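Local coordinates for protein malic enzyme (Entamoeba histolytica, PDB 3NV9) that probably catalyses the oxidative decarboxylation of malate to pyruvate and carbon dioxide, with NADP as the likely electron acceptor, as a dimeric malic enzyme, at residues G45-M50 / G119-M124; N91-V96 / I130-I135; G115-K120 / L167-Q172; F162-L167 / D187-H192. All blocks are in the same frame, centred on the assembly; numbering follows the deposited sequence.

Contact 1 of 4, residues G45-M50 / G119-M124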
loop_
_atom_site.group_PDB
_atom_site.type_symbol
_atom_site.label_atom_id
_atom_site.label_comp_id
_atom_site.label_asym_id
_atom_site.label_seq_id
_atom_site.Cartn_x
_atom_site.Cartn_y
_atom_site.Cartn_z
ATOM N N GLY A 45 -13.908 4.322 2.408
ATOM C CA GLY A 45 -12.848 3.486 2.971
ATOM C C GLY A 45 -12.476 3.909 4.372
ATOM O O GLY A 45 -13.263 4.599 5.022
ATOM N N LYS A 46 -11.295 3.504 4.827
ATOM C CA LYS A 46 -10.922 3.669 6.214
ATOM C C LYS A 46 -9.531 4.237 6.390
ATOM O O LYS A 46 -9.286 4.876 7.401
ATOM C CB LYS A 46 -11.092 2.364 6.993
ATOM C CG LYS A 46 -12.630 2.014 7.247
ATOM C CD LYS A 46 -12.786 0.614 7.829
ATOM C CE LYS A 46 -12.296 -0.513 6.793
ATOM N NZ LYS A 46 -13.034 -1.775 7.015
ATOM N N ILE A 47 -8.637 3.982 5.431
ATOM C CA ILE A 47 -7.218 4.385 5.531
ATOM C C ILE A 47 -6.754 5.259 4.344
ATOM O O ILE A 47 -7.383 5.290 3.295
ATOM C CB ILE A 47 -6.239 3.184 5.750
ATOM C CG1 ILE A 47 -6.167 2.337 4.485
ATOM C CG2 ILE A 47 -6.724 2.298 6.866
ATOM C CD1 ILE A 47 -5.121 1.156 4.564
ATOM N N GLN A 48 -5.647 5.963 4.528
ATOM C CA GLN A 48 -5.117 6.827 3.521
ATOM C C GLN A 48 -3.607 6.848 3.635
ATOM O O GLN A 48 -3.027 6.362 4.576
ATOM C CB GLN A 48 -5.694 8.226 3.690
ATOM C CG GLN A 48 -5.374 8.860 5.055
ATOM C CD GLN A 48 -5.681 10.366 5.124
ATOM O OE1 GLN A 48 -5.667 11.091 4.117
ATOM N NE2 GLN A 48 -6.024 10.817 6.324
ATOM N N ILE A 49 -2.951 7.415 2.648
ATOM C CA ILE A 49 -1.528 7.580 2.741
ATOM C C ILE A 49 -1.251 9.001 3.230
ATOM O O ILE A 49 -2.034 9.893 3.009
ATOM C CB ILE A 49 -0.863 7.261 1.382
ATOM C CG1 ILE A 49 -0.518 5.772 1.279
ATOM C CG2 ILE A 49 0.461 7.996 1.247
ATOM C CD1 ILE A 49 -1.669 4.831 1.363
ATOM N N MET A 50 -0.142 9.210 3.916
ATOM C CA MET A 50 0.209 10.564 4.376
ATOM C C MET A 50 1.737 10.719 4.423
ATOM O O MET A 50 2.426 9.754 4.717
ATOM C CB MET A 50 -0.387 10.718 5.770
ATOM C CG MET A 50 -0.385 12.082 6.343
ATOM S SD MET A 50 -1.550 13.218 5.530
ATOM C CE MET A 50 -3.043 12.375 6.079
ATOM N N GLY A 119 -9.808 -2.922 7.251
ATOM C CA GLY A 119 -10.031 -2.827 8.694
ATOM C C GLY A 119 -8.823 -3.364 9.432
ATOM O O GLY A 119 -8.417 -2.792 10.427
ATOM N N LYS A 120 -8.227 -4.447 8.934
ATOM C CA LYS A 120 -6.963 -4.981 9.528
ATOM C C LYS A 120 -5.849 -3.934 9.413
ATOM O O LYS A 120 -5.115 -3.725 10.352
ATOM C CB LYS A 120 -6.445 -6.283 8.836
ATOM C CG LYS A 120 -7.376 -7.496 8.816
ATOM C CD LYS A 120 -7.374 -8.225 10.149
ATOM C CE LYS A 120 -8.250 -9.497 9.988
ATOM N NZ LYS A 120 -8.271 -10.317 11.294
ATOM N N ALA A 121 -5.731 -3.292 8.253
ATOM C CA ALA A 121 -4.658 -2.347 8.078
ATOM C C ALA A 121 -4.924 -1.177 9.010
ATOM O O ALA A 121 -3.971 -0.646 9.556
ATOM C CB ALA A 121 -4.607 -1.850 6.663
ATOM N N LEU A 122 -6.214 -0.748 9.121
ATOM C CA LEU A 122 -6.605 0.377 9.983
ATOM C C LEU A 122 -6.141 0.046 11.428
ATOM O O LEU A 122 -5.495 0.884 12.110
ATOM C CB LEU A 122 -8.136 0.614 9.952
ATOM C CG LEU A 122 -8.698 1.511 11.087
ATOM C CD1 LEU A 122 -8.252 3.016 10.884
ATOM C CD2 LEU A 122 -10.242 1.455 11.297
ATOM N N LEU A 123 -6.400 -1.196 11.848
ATOM C CA LEU A 123 -6.025 -1.623 13.227
ATOM C C LEU A 123 -4.525 -1.759 13.452
ATOM O O LEU A 123 -4.022 -1.566 14.562
ATOM C CB LEU A 123 -6.687 -2.943 13.603
ATOM C CG LEU A 123 -8.209 -2.973 13.678
ATOM C CD1 LEU A 123 -8.734 -4.434 13.938
ATOM C CD2 LEU A 123 -8.772 -1.930 14.681
ATOM N N MET A 124 -3.807 -2.153 12.422
ATOM C CA MET A 124 -2.339 -2.255 12.601
ATOM C C MET A 124 -1.752 -0.867 12.885
ATOM O O MET A 124 -0.795 -0.702 13.645
ATOM C CB MET A 124 -1.711 -2.865 11.371
ATOM C CG MET A 124 -1.828 -4.412 11.419
ATOM S SD MET A 124 -1.342 -5.044 9.839
ATOM C CE MET A 124 -2.141 -6.686 9.889
#
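Lys46 NZ is the gripped atom here, and it sits against the backbone of Gly119 at the near side of helix 114-128. The nearest atom of 119-124 is Gly119 N at 3.4 Å from Lys46 NZ; both are donors, so this is a neighbour and not a bond. The bonds come from around it: Gly115 O one helical turn back, His40 NE2, and Tyr64 O of the second subunit. The lysine chain turns at CG-CD, with chi3 -64°, which swings CE onto the glycine, where Lys46 CE lies 3.5 Å from Gly119 N. With no side chain on Gly119, the lysine end rests directly on the helix backbone.

Next along, Ile47 supplies the apolar half with two branches. On the CG1 arm, Ile47 CD1 meets Ala121 CB at 3.7 Å, while Ile47 CG2 packs against the CA and CB of Leu122, 3.7 Å from Leu122 CA and 3.8 Å from Leu122 CB. The Ile47 and Leu122 side chains run past one another in opposite directions. Residues 47-50 also pair antiparallel with a strand of the second subunit, so helix 114-128 here packs on a strand at the dimer interface. A buried ammonium with three acceptors drawn from both chains could plausibly keep its charge beside this apolar seam.

Contact 2 of 4, residues N91-V96 / I130-I135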
loop_
_atom_site.group_PDB
_atom_site.type_symbol
_atom_site.label_atom_id
_atom_site.label_comp_id
_atom_site.label_asym_id
_atom_site.label_seq_id
_atom_site.Cartn_x
_atom_site.Cartn_y
_atom_site.Cartn_z
ATOM N N ASN A 91 8.809 -0.686 8.337
ATOM C CA ASN A 91 7.576 -0.725 9.153
ATOM C C ASN A 91 6.318 -1.072 8.308
ATOM O O ASN A 91 5.200 -0.774 8.720
ATOM C CB ASN A 91 7.458 0.612 9.939
ATOM C CG ASN A 91 6.402 0.590 11.084
ATOM O OD1 ASN A 91 5.576 1.508 11.169
ATOM N ND2 ASN A 91 6.428 -0.423 11.934
ATOM N N PHE A 92 6.501 -1.754 7.153
ATOM C CA PHE A 92 5.420 -1.891 6.116
ATOM C C PHE A 92 4.943 -3.331 6.063
ATOM O O PHE A 92 5.749 -4.263 5.800
ATOM C CB PHE A 92 5.926 -1.439 4.710
ATOM C CG PHE A 92 4.835 -1.049 3.705
ATOM C CD1 PHE A 92 3.578 -0.543 4.126
ATOM C CD2 PHE A 92 5.108 -1.088 2.330
ATOM C CE1 PHE A 92 2.590 -0.130 3.179
ATOM C CE2 PHE A 92 4.143 -0.689 1.365
ATOM C CZ PHE A 92 2.870 -0.219 1.790
ATOM N N VAL A 93 3.644 -3.520 6.308
ATOM C CA VAL A 93 3.041 -4.830 6.342
ATOM C C VAL A 93 2.032 -4.968 5.213
ATOM O O VAL A 93 1.256 -4.031 4.996
ATOM C CB VAL A 93 2.409 -5.134 7.694
ATOM C CG1 VAL A 93 1.579 -6.417 7.624
ATOM C CG2 VAL A 93 3.562 -5.273 8.789
ATOM N N GLY A 94 2.094 -6.084 4.455
ATOM C CA GLY A 94 1.079 -6.373 3.427
ATOM C C GLY A 94 0.023 -7.335 3.936
ATOM O O GLY A 94 0.359 -8.372 4.455
ATOM N N VAL A 95 -1.240 -6.959 3.852
ATOM C CA VAL A 95 -2.316 -7.806 4.346
ATOM C C VAL A 95 -2.777 -8.510 3.084
ATOM O O VAL A 95 -3.526 -7.927 2.297
ATOM C CB VAL A 95 -3.492 -6.946 4.980
ATOM C CG1 VAL A 95 -4.585 -7.787 5.659
ATOM C CG2 VAL A 95 -2.929 -5.985 6.070
ATOM N N VAL A 96 -2.277 -9.718 2.875
ATOM C CA VAL A 96 -2.423 -10.471 1.633
ATOM C C VAL A 96 -3.550 -11.479 1.807
ATOM O O VAL A 96 -3.575 -12.249 2.762
ATOM C CB VAL A 96 -1.063 -11.164 1.206
ATOM C CG1 VAL A 96 -1.227 -12.044 -0.075
ATOM C CG2 VAL A 96 -0.023 -10.109 0.959
ATOM N N ILE A 130 1.884 0.189 13.124
ATOM C CA ILE A 130 2.358 -0.421 11.909
ATOM C C ILE A 130 1.788 0.212 10.643
ATOM O O ILE A 130 0.588 0.524 10.606
ATOM C CB ILE A 130 2.045 -1.908 11.980
ATOM C CG1 ILE A 130 2.738 -2.491 13.232
ATOM C CG2 ILE A 130 2.558 -2.641 10.778
ATOM C CD1 ILE A 130 2.121 -3.750 13.704
ATOM N N ASP A 131 2.618 0.468 9.610
ATOM C CA ASP A 131 2.017 0.923 8.298
ATOM C C ASP A 131 1.610 -0.296 7.464
ATOM O O ASP A 131 2.399 -1.171 7.263
ATOM C CB ASP A 131 2.967 1.837 7.546
ATOM C CG ASP A 131 3.222 3.130 8.319
ATOM O OD1 ASP A 131 2.257 3.878 8.573
ATOM O OD2 ASP A 131 4.381 3.393 8.690
ATOM N N ALA A 132 0.368 -0.399 7.030
ATOM C CA ALA A 132 -0.082 -1.641 6.396
ATOM C C ALA A 132 -1.131 -1.299 5.338
ATOM O O ALA A 132 -1.839 -0.299 5.472
ATOM C CB ALA A 132 -0.618 -2.548 7.393
ATOM N N VAL A 133 -1.166 -2.065 4.246
ATOM C CA VAL A 133 -2.177 -1.856 3.268
ATOM C C VAL A 133 -2.841 -3.183 2.845
ATOM O O VAL A 133 -2.227 -4.226 2.856
ATOM C CB VAL A 133 -1.691 -1.060 2.041
ATOM C CG1 VAL A 133 -1.481 0.407 2.401
ATOM C CG2 VAL A 133 -0.514 -1.695 1.383
ATOM N N PRO A 134 -4.129 -3.128 2.499
ATOM C CA PRO A 134 -4.728 -4.360 1.967
ATOM C C PRO A 134 -4.040 -4.768 0.632
ATOM O O PRO A 134 -3.700 -3.885 -0.205
ATOM C CB PRO A 134 -6.200 -3.976 1.777
ATOM C CG PRO A 134 -6.238 -2.444 1.797
ATOM C CD PRO A 134 -4.962 -1.926 2.321
ATOM N N ILE A 135 -3.775 -6.076 0.444
ATOM C CA ILE A 135 -3.339 -6.592 -0.871
ATOM C C ILE A 135 -4.238 -7.733 -1.235
ATOM O O ILE A 135 -3.947 -8.855 -0.906
ATOM C CB ILE A 135 -1.896 -7.098 -0.836
ATOM C CG1 ILE A 135 -0.945 -5.995 -0.360
ATOM C CG2 ILE A 135 -1.417 -7.644 -2.224
ATOM C CD1 ILE A 135 -0.617 -4.944 -1.418
#
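Val93 and Val95 join Asp131, Val133 and Ile135 through backbone hydrogen bonds that run in parallel register. Asp131 N gives to Asn91 O, and Val93 N then gives to Asp131 O at 2.8 Å. Val133 N reaches Val93 O at 3.2 Å, Val95 N reaches Val133 O, and Ile135 N closes the run on Val95 O at 2.6 Å. That last donor is tilted 31° from the carbonyl plane.

Side chains pack on both faces. Just before strand 131-136, Ile130 CG2 makes a close methyl-methyl contact with Val93 CG2 at 3.4 Å. On the face of Phe92, Val133 and Ile135, Phe92 has CG anti to the backbone N (chi1 -159°), and its ring turns an edge to the partner strand: Phe92 CD1 lies 3.4 Å from Asp131 O, and Phe92 CZ meets Val133 CG2 at 3.7 Å. Further on, Val96 CG2 approaches Ile135 CB at 4.0 Å.

Outside this shell, Met117 and Met124 of helix 114-128 pack on the face with Val93, Ala132, Val95 and Pro134, while Ile49 of the second subunit touches Phe92 and Val133. The Asp131 carboxylate makes a salt bridge with Lys125 and takes the backbone N-H of Ile49 of the second subunit. Parallel strands 92-97 and 131-136, linked through helix 114-128, form a beta-alpha-beta unit of the N-terminal malic enzyme domain.

Contact 3 of 4, residues G115-K120 / L167-Q172. With GOL (glycerol), chain N.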
loop_
_atom_site.group_PDB
_atom_site.type_symbol
_atom_site.label_atom_id
_atom_site.label_comp_id
_atom_site.label_asym_id
_atom_site.label_seq_id
_atom_site.Cartn_x
_atom_site.Cartn_y
_atom_site.Cartn_z
ATOM N N GLY A 115 -12.857 -4.841 2.422
ATOM C CA GLY A 115 -13.455 -4.287 3.631
ATOM C C GLY A 115 -12.713 -4.810 4.818
ATOM O O GLY A 115 -12.260 -4.039 5.681
ATOM N N VAL A 116 -12.530 -6.122 4.873
ATOM C CA VAL A 116 -11.881 -6.763 6.033
ATOM C C VAL A 116 -10.376 -6.454 6.063
ATOM O O VAL A 116 -9.817 -6.175 7.134
ATOM C CB VAL A 116 -12.136 -8.281 6.015
ATOM C CG1 VAL A 116 -11.213 -9.046 7.012
ATOM C CG2 VAL A 116 -13.629 -8.568 6.309
ATOM N N MET A 117 -9.705 -6.473 4.906
ATOM C CA MET A 117 -8.236 -6.253 4.904
ATOM C C MET A 117 -7.898 -4.796 5.159
ATOM O O MET A 117 -6.864 -4.495 5.739
ATOM C CB MET A 117 -7.555 -6.741 3.598
ATOM C CG MET A 117 -7.943 -8.152 3.157
ATOM S SD MET A 117 -7.709 -9.348 4.479
ATOM C CE MET A 117 -9.162 -10.373 4.264
ATOM N N GLU A 118 -8.775 -3.892 4.731
ATOM C CA GLU A 118 -8.625 -2.474 5.119
ATOM C C GLU A 118 -8.852 -2.219 6.640
ATOM O O GLU A 118 -8.191 -1.403 7.241
ATOM C CB GLU A 118 -9.514 -1.565 4.237
ATOM C CG GLU A 118 -8.978 -0.198 4.209
ATOM C CD GLU A 118 -9.764 0.771 3.378
ATOM O OE1 GLU A 118 -9.521 2.011 3.511
ATOM O OE2 GLU A 118 -10.625 0.314 2.620
ATOM N N GLY A 119 -9.808 -2.922 7.251
ATOM C CA GLY A 119 -10.031 -2.827 8.694
ATOM C C GLY A 119 -8.823 -3.364 9.432
ATOM O O GLY A 119 -8.417 -2.792 10.427
ATOM N N LYS A 120 -8.227 -4.447 8.934
ATOM C CA LYS A 120 -6.963 -4.981 9.528
ATOM C C LYS A 120 -5.849 -3.934 9.413
ATOM O O LYS A 120 -5.115 -3.725 10.352
ATOM C CB LYS A 120 -6.445 -6.283 8.836
ATOM C CG LYS A 120 -7.376 -7.496 8.816
ATOM C CD LYS A 120 -7.374 -8.225 10.149
ATOM C CE LYS A 120 -8.250 -9.497 9.988
ATOM N NZ LYS A 120 -8.271 -10.317 11.294
ATOM N N LEU A 167 -0.698 -12.795 5.958
ATOM C CA LEU A 167 -1.718 -13.569 5.215
ATOM C C LEU A 167 -3.029 -13.556 5.985
ATOM O O LEU A 167 -3.040 -13.718 7.199
ATOM C CB LEU A 167 -1.266 -15.033 4.983
ATOM C CG LEU A 167 0.120 -15.275 4.325
ATOM C CD1 LEU A 167 0.633 -16.683 4.577
ATOM C CD2 LEU A 167 0.064 -14.986 2.798
ATOM N N GLU A 168 -4.133 -13.372 5.279
ATOM C CA GLU A 168 -5.451 -13.462 5.884
ATOM C C GLU A 168 -6.428 -14.249 4.977
ATOM O O GLU A 168 -6.365 -14.103 3.745
ATOM C CB GLU A 168 -6.028 -12.037 6.032
ATOM C CG GLU A 168 -5.287 -11.078 6.976
ATOM C CD GLU A 168 -5.607 -11.334 8.435
ATOM O OE1 GLU A 168 -5.027 -10.604 9.262
ATOM O OE2 GLU A 168 -6.440 -12.249 8.758
ATOM N N ASP A 169 -7.363 -14.977 5.604
ATOM C CA ASP A 169 -8.644 -15.340 4.981
ATOM C C ASP A 169 -8.428 -16.104 3.642
ATOM O O ASP A 169 -9.001 -15.780 2.588
ATOM C CB ASP A 169 -9.504 -14.080 4.802
ATOM C CG ASP A 169 -10.000 -13.486 6.128
ATOM O OD1 ASP A 169 -9.573 -13.940 7.202
ATOM O OD2 ASP A 169 -10.828 -12.535 6.114
ATOM N N ILE A 170 -7.541 -17.086 3.723
ATOM C CA ILE A 170 -7.228 -18.022 2.665
ATOM C C ILE A 170 -7.748 -19.393 3.132
ATOM O O ILE A 170 -7.476 -19.849 4.261
ATOM C CB ILE A 170 -5.699 -18.072 2.402
ATOM C CG1 ILE A 170 -5.178 -16.648 2.170
ATOM C CG2 ILE A 170 -5.353 -19.038 1.273
ATOM C CD1 ILE A 170 -3.724 -16.530 1.703
ATOM N N SER A 171 -8.511 -20.032 2.255
ATOM C CA SER A 171 -9.107 -21.340 2.526
ATOM C C SER A 171 -8.066 -22.433 2.796
ATOM O O SER A 171 -6.947 -22.377 2.283
ATOM C CB SER A 171 -9.922 -21.745 1.312
ATOM O OG SER A 171 -9.023 -21.988 0.236
ATOM N N GLN A 172 -8.424 -23.390 3.637
ATOM C CA GLN A 172 -7.575 -24.553 3.877
ATOM C C GLN A 172 -7.975 -25.608 2.845
ATOM O O GLN A 172 -9.155 -25.702 2.505
ATOM C CB GLN A 172 -7.783 -25.114 5.286
ATOM C CG GLN A 172 -9.158 -25.765 5.481
ATOM C CD GLN A 172 -9.188 -26.821 6.569
ATOM O OE1 GLN A 172 -8.163 -27.393 6.938
ATOM N NE2 GLN A 172 -10.373 -27.085 7.078
HETATM C C1 GOL N . -11.553 -11.266 9.731
HETATM O O1 GOL N . -10.393 -12.007 9.393
HETATM C C2 GOL N . -11.460 -10.427 11.013
HETATM O O2 GOL N . -12.422 -9.386 10.982
HETATM C C3 GOL N . -11.610 -11.297 12.280
HETATM O O3 GOL N . -10.582 -12.304 12.322
HETATM O O HOH W 1 -8.318 -13.048 10.321
#
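Val116 meets Asp169 with its CG1 branch, Val116 CG1 lying 3.6 Å from Asp169 OD2 and packing also on C1 of a bound glycerol. Next, Met117 bends at chi2 (-53°), which sets Met117 SD beside Glu168, 3.5 Å from Glu168 CB; the chain then turns to bring Met117 CE to 3.3 Å from Asp169 OD2. Glu168 and Asp169 follow strand 164-167, at the C-terminal ends of the parallel strands, and with Asp193 and Asp194 close by they form an acidic cluster. Acidic residues so grouped are consistent with the divalent-metal and malate site of the family; the modelled sodium lies at Thr348, Arg350 and Pro354. The glycerol, probably from the crystallisation liquor, gives a hydrogen bond from O1 to Asp169 OD1 at 3.0 Å.

A helical turn past Val116, Lys120 and Glu168 meet tip to tip. The salt bridge between Lys120 NZ and Glu168 OE2 is long, 3.7 Å. A water fills in: it accepts from Lys120 NZ at 2.9 Å and lies 2.6 Å from Glu168 OE2, to which it probably donates. Lys120 NZ makes weak hydrogen bonds to glycerol O1 and O3, and its strongest polar partner is Tyr65 OH of the second subunit.

Contact 4 of 4, residues F162-L167 / D187-H192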
loop_
_atom_site.group_PDB
_atom_site.type_symbol
_atom_site.label_atom_id
_atom_site.label_comp_id
_atom_site.label_asym_id
_atom_site.label_seq_id
_atom_site.Cartn_x
_atom_site.Cartn_y
_atom_site.Cartn_z
ATOM N N PHE A 162 8.023 -5.130 1.381
ATOM C CA PHE A 162 7.466 -5.227 2.742
ATOM C C PHE A 162 8.461 -5.699 3.795
ATOM O O PHE A 162 9.471 -6.351 3.472
ATOM C CB PHE A 162 6.213 -6.135 2.785
ATOM C CG PHE A 162 5.039 -5.576 2.055
ATOM C CD1 PHE A 162 4.235 -4.588 2.638
ATOM C CD2 PHE A 162 4.731 -6.011 0.784
ATOM C CE1 PHE A 162 3.167 -4.075 1.950
ATOM C CE2 PHE A 162 3.656 -5.499 0.082
ATOM C CZ PHE A 162 2.872 -4.515 0.664
ATOM N N GLY A 163 8.134 -5.373 5.049
ATOM C CA GLY A 163 8.919 -5.729 6.208
ATOM C C GLY A 163 8.327 -6.957 6.808
ATOM O O GLY A 163 9.011 -7.642 7.563
ATOM N N ALA A 164 7.035 -7.217 6.532
ATOM C CA ALA A 164 6.443 -8.519 6.810
ATOM C C ALA A 164 5.224 -8.786 5.946
ATOM O O ALA A 164 4.675 -7.856 5.347
ATOM C CB ALA A 164 6.052 -8.629 8.267
ATOM N N ILE A 165 4.773 -10.045 5.920
ATOM C CA ILE A 165 3.554 -10.351 5.244
ATOM C C ILE A 165 2.543 -10.936 6.196
ATOM O O ILE A 165 2.848 -11.861 6.946
ATOM C CB ILE A 165 3.711 -11.404 4.079
ATOM C CG1 ILE A 165 4.652 -10.910 2.995
ATOM C CG2 ILE A 165 2.307 -11.836 3.579
ATOM C CD1 ILE A 165 4.233 -9.657 2.362
ATOM N N ASN A 166 1.324 -10.408 6.122
ATOM C CA ASN A 166 0.267 -10.844 7.000
ATOM C C ASN A 166 -0.823 -11.488 6.162
ATOM O O ASN A 166 -1.753 -10.816 5.686
ATOM C CB ASN A 166 -0.200 -9.622 7.828
ATOM C CG ASN A 166 -1.453 -9.891 8.637
ATOM O OD1 ASN A 166 -2.558 -9.552 8.179
ATOM N ND2 ASN A 166 -1.306 -10.477 9.838
ATOM N N LEU A 167 -0.698 -12.795 5.958
ATOM C CA LEU A 167 -1.718 -13.569 5.215
ATOM C C LEU A 167 -3.029 -13.556 5.985
ATOM O O LEU A 167 -3.040 -13.718 7.199
ATOM C CB LEU A 167 -1.266 -15.033 4.983
ATOM C CG LEU A 167 0.120 -15.275 4.325
ATOM C CD1 LEU A 167 0.633 -16.683 4.577
ATOM C CD2 LEU A 167 0.064 -14.986 2.798
ATOM N N ASP A 187 12.586 -13.500 2.666
ATOM C CA ASP A 187 13.635 -12.896 3.480
ATOM C C ASP A 187 13.075 -11.939 4.571
ATOM O O ASP A 187 13.830 -11.317 5.330
ATOM C CB ASP A 187 14.678 -12.212 2.576
ATOM C CG ASP A 187 15.661 -13.244 1.885
ATOM O OD1 ASP A 187 15.859 -14.402 2.384
ATOM O OD2 ASP A 187 16.246 -12.899 0.823
ATOM N N ILE A 188 11.747 -11.854 4.609
ATOM C CA ILE A 188 10.932 -11.237 5.653
ATOM C C ILE A 188 10.031 -12.312 6.303
ATOM O O ILE A 188 9.816 -13.379 5.740
ATOM C CB ILE A 188 10.050 -10.063 5.138
ATOM C CG1 ILE A 188 9.075 -10.545 4.055
ATOM C CG2 ILE A 188 10.932 -8.933 4.655
ATOM C CD1 ILE A 188 8.160 -9.462 3.465
ATOM N N PRO A 189 9.557 -12.052 7.529
ATOM C CA PRO A 189 8.591 -12.918 8.182
ATOM C C PRO A 189 7.222 -12.970 7.482
ATOM O O PRO A 189 6.638 -11.916 7.165
ATOM C CB PRO A 189 8.413 -12.264 9.575
ATOM C CG PRO A 189 8.752 -10.859 9.362
ATOM C CD PRO A 189 9.923 -10.913 8.381
ATOM N N VAL A 190 6.734 -14.206 7.290
ATOM C CA VAL A 190 5.421 -14.491 6.746
ATOM C C VAL A 190 4.642 -15.362 7.716
ATOM O O VAL A 190 5.150 -16.377 8.205
ATOM C CB VAL A 190 5.521 -15.228 5.360
ATOM C CG1 VAL A 190 4.115 -15.554 4.770
ATOM C CG2 VAL A 190 6.284 -14.365 4.430
ATOM N N TRP A 191 3.412 -14.973 7.993
ATOM C CA TRP A 191 2.598 -15.726 8.929
ATOM C C TRP A 191 1.165 -15.607 8.439
ATOM O O TRP A 191 0.892 -14.839 7.536
ATOM C CB TRP A 191 2.812 -15.215 10.368
ATOM C CG TRP A 191 1.946 -14.084 10.784
ATOM C CD1 TRP A 191 1.647 -12.973 10.052
ATOM C CD2 TRP A 191 1.271 -13.926 12.059
ATOM N NE1 TRP A 191 0.820 -12.135 10.790
ATOM C CE2 TRP A 191 0.562 -12.713 12.009
ATOM C CE3 TRP A 191 1.187 -14.705 13.229
ATOM C CZ2 TRP A 191 -0.213 -12.253 13.090
ATOM C CZ3 TRP A 191 0.424 -14.240 14.310
ATOM C CH2 TRP A 191 -0.261 -13.038 14.226
ATOM N N HIS A 192 0.265 -16.371 9.027
ATOM C CA HIS A 192 -1.116 -16.394 8.611
ATOM C C HIS A 192 -1.941 -16.043 9.889
ATOM O O HIS A 192 -1.970 -16.786 10.860
ATOM C CB HIS A 192 -1.415 -17.761 7.926
ATOM C CG HIS A 192 -2.862 -18.002 7.575
ATOM N ND1 HIS A 192 -3.786 -16.996 7.409
ATOM C CD2 HIS A 192 -3.523 -19.146 7.302
ATOM C CE1 HIS A 192 -4.969 -17.511 7.105
ATOM N NE2 HIS A 192 -4.833 -18.818 7.031
#
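Leu167 and Ile165 on one strand and Val190 to His192 on the other form the parallel edge pair of a beta-alpha-beta unit, strand 164-167, helix 174-185 and strand 190-192.

Backbone hydrogen bonds come first. Ile165 N gives to Pro189 O at 2.9 Å, and Leu167 N gives to Trp191 O at 3.0 Å with the donor in the carbonyl plane. Between them Trp191 N to Ile165 O is weak.

Apolar packing gathers on the face carrying Ile165, Leu167 and Val190. Ile165 and Val190 run alongside each other, while Leu167 crosses Val190 at a slant, with Leu167 CD1 3.7 Å from Val190 CG1. Leu179 of helix 174-185 touches both Leu167 and His192, and Leu182 packs on Val190. At the N-terminal start of the pair, Ile188 CG1 stands between the backbone N and the carbonyl carbon (chi1 60°), and chi2 of -180° carries Ile188 CD1 on to 3.8 Å from Ile165 CG1. There Ala164 CB rests on Pro189 CG at 3.7 Å.

On the opposite face Asn166 and Trp191 run side by side, their amide and ring planes 49° apart. Phe363, Ile366 and Leu367 of helix 363-372 lie against the indole.

Ile165 O lies at the edge of the Trp191 ring, in its plane, 3.5 Å from Trp191 CD1. The last polar tie is His192 ND1 to Leu167 O, weak at 3.4 Å but fairly straight, the oxygen in the imidazole plane.

Overall arrangement
From the N terminus, strand 47-51 opens contact 1, which closes on helix 114-128 and spans strand 92-97. That strand opens contact 2, closed by 130-135 beyond the helix, so contacts 1 and 2 cross. Contact 3 starts on the same helix, sharing Gly119 and Lys120 with contact 1, and crosses contact 2 before closing in the loop after strand 164-167. Contact 4 opens on that strand, shares Leu167 with contact 3 and crosses it, following contacts 1 and 2 in series. Contacts 2 and 4 form the two outer strand pairs of one sheet, which meet where 92-97 lies beside 164-167; contacts 1 and 3 attach helix 114-128 to a dimer-interface strand and the acidic loop.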